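Local coordinates for protein levoglucosan dehydrogenase (Pseudarthrobacter phenanthrenivorans, PDB 6A3F) that catalyses the NAD(+)-dependent oxidation of levoglucosan to 3-dehydrolevoglucosan, working as a homotetramer of the Gfo/Idh/MocA family, at residues 215-220 and 295-300. Sequence-based numbering, arbitrary orientation.
Sequences IDMARY and ITFEIH
In the substrate-binding alpha/beta domain characteristic of the Gfo/Idh/MocA family, helix 206-221 packs against one face of the large mixed sheet, and M217 reaches from it to I295 and F297 on strand 294-301. M217 and F297 form a Met-aromatic contact: SD lies near the plane of the ring at its edge, 4.9 Å from the centroid and 78° off the ring normal. The sulfur comes 3.7 Å from F297 CD2, which probably brings it up to the weakly positive rim of the ring. Beyond CG the M217 chain is extended (chi2 -175°, chi3 -167°), carrying the methyl past the ring toward I295. Unbranched, flexible methionine suits this span, where the nearest CA atoms, those of M217 and F297, are 8.4 Å apart; buried F297 offers a flat apolar edge, buried I295 a beta-branched methyl. F297 also packs on F177 and A162, and I295 on Y181. M217 lies close to Y153, and I295 near H213, both levoglucosan-binding residues, placing the contact beside the sugar-site residues. On the strand's other face, E298 OE2 accepts a hydrogen bond from H300 NE2, while OE1 forms a salt bridge with R291 of a second subunit. At the far end of M217, CE meets I295 CG2 at 4.1 Å.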
# COMPACT_ATOMS: atom_id res chain seq x y z
N ILE B 215 19.99 -14.67 -2.28
CA ILE B 215 21.39 -14.75 -1.81
C ILE B 215 22.28 -13.85 -2.66
O ILE B 215 23.11 -13.11 -2.09
CB ILE B 215 21.87 -16.23 -1.81
CG1 ILE B 215 21.10 -17.00 -0.74
CG2 ILE B 215 23.36 -16.34 -1.62
CD1 ILE B 215 21.23 -18.49 -0.89
N ASP B 216 22.06 -13.81 -3.98
CA ASP B 216 22.82 -12.93 -4.86
C ASP B 216 22.61 -11.47 -4.44
O ASP B 216 23.60 -10.68 -4.32
CB ASP B 216 22.49 -13.10 -6.36
CG ASP B 216 23.22 -12.07 -7.21
OD1 ASP B 216 24.46 -12.18 -7.41
OD2 ASP B 216 22.57 -11.06 -7.61
N MET B 217 21.35 -11.12 -4.15
CA MET B 217 21.07 -9.75 -3.65
C MET B 217 21.78 -9.47 -2.33
O MET B 217 22.24 -8.37 -2.16
CB MET B 217 19.57 -9.50 -3.47
CG MET B 217 18.89 -9.32 -4.76
SD MET B 217 17.11 -8.86 -4.59
CE MET B 217 16.65 -9.14 -6.30
N ALA B 218 21.82 -10.41 -1.40
CA ALA B 218 22.49 -10.22 -0.12
C ALA B 218 23.99 -9.99 -0.36
O ALA B 218 24.59 -9.11 0.27
CB ALA B 218 22.26 -11.37 0.77
N ARG B 219 24.59 -10.75 -1.29
CA ARG B 219 26.02 -10.59 -1.56
C ARG B 219 26.27 -9.21 -2.19
O ARG B 219 27.26 -8.53 -1.89
CB ARG B 219 26.51 -11.74 -2.43
CG ARG B 219 26.65 -13.07 -1.70
CD ARG B 219 27.29 -14.10 -2.64
NE ARG B 219 28.68 -13.78 -2.91
CZ ARG B 219 29.18 -13.31 -4.04
NH1 ARG B 219 28.42 -13.12 -5.12
NH2 ARG B 219 30.47 -12.99 -4.10
N TYR B 220 25.36 -8.80 -3.07
CA TYR B 220 25.50 -7.54 -3.84
C TYR B 220 25.38 -6.31 -2.92
O TYR B 220 26.14 -5.34 -3.02
CB TYR B 220 24.48 -7.55 -4.99
CG TYR B 220 24.37 -6.31 -5.84
CD1 TYR B 220 25.48 -5.74 -6.44
CD2 TYR B 220 23.14 -5.70 -6.03
CE1 TYR B 220 25.38 -4.61 -7.24
CE2 TYR B 220 23.01 -4.58 -6.86
CZ TYR B 220 24.14 -4.03 -7.45
OH TYR B 220 24.00 -2.93 -8.24
N ILE B 295 9.73 -11.23 -4.33
CA ILE B 295 11.14 -11.07 -3.98
C ILE B 295 11.27 -9.80 -3.16
O ILE B 295 10.91 -8.71 -3.65
CB ILE B 295 12.04 -10.99 -5.20
CG1 ILE B 295 11.61 -11.96 -6.30
CG2 ILE B 295 13.50 -11.17 -4.75
CD1 ILE B 295 12.39 -11.81 -7.57
N THR B 296 11.71 -9.91 -1.92
CA THR B 296 11.78 -8.72 -1.03
C THR B 296 13.13 -8.63 -0.35
O THR B 296 13.86 -9.67 -0.16
CB THR B 296 10.69 -8.74 0.05
OG1 THR B 296 11.04 -9.73 1.03
CG2 THR B 296 9.33 -9.04 -0.56
N PHE B 297 13.49 -7.40 0.04
CA PHE B 297 14.52 -7.31 1.07
C PHE B 297 14.21 -6.08 1.91
O PHE B 297 13.52 -5.14 1.44
CB PHE B 297 15.93 -7.26 0.46
CG PHE B 297 16.20 -6.15 -0.52
CD1 PHE B 297 16.46 -4.85 -0.07
CD2 PHE B 297 16.30 -6.43 -1.87
CE1 PHE B 297 16.75 -3.85 -0.99
CE2 PHE B 297 16.63 -5.42 -2.77
CZ PHE B 297 16.83 -4.14 -2.33
N GLU B 298 14.70 -6.14 3.14
CA GLU B 298 14.64 -5.02 4.03
C GLU B 298 16.01 -4.93 4.68
O GLU B 298 16.44 -5.91 5.26
CB GLU B 298 13.57 -5.18 5.10
CG GLU B 298 13.55 -4.07 6.15
CD GLU B 298 12.22 -3.79 6.86
OE1 GLU B 298 11.16 -4.31 6.40
OE2 GLU B 298 12.20 -2.98 7.82
N ILE B 299 16.63 -3.79 4.53
CA ILE B 299 17.95 -3.55 5.07
C ILE B 299 17.89 -2.45 6.12
O ILE B 299 17.35 -1.37 5.86
CB ILE B 299 18.96 -3.21 3.97
CG1 ILE B 299 19.14 -4.36 2.97
CG2 ILE B 299 20.28 -2.81 4.62
CD1 ILE B 299 19.87 -3.98 1.71
N HIS B 300 18.46 -2.72 7.31
CA HIS B 300 18.55 -1.68 8.38
C HIS B 300 20.02 -1.24 8.50
O HIS B 300 20.89 -2.07 8.81
CB HIS B 300 18.01 -2.17 9.71
CG HIS B 300 16.62 -2.70 9.63
ND1 HIS B 300 16.18 -3.77 10.39
CD2 HIS B 300 15.57 -2.32 8.89
CE1 HIS B 300 14.90 -4.00 10.11
NE2 HIS B 300 14.51 -3.13 9.20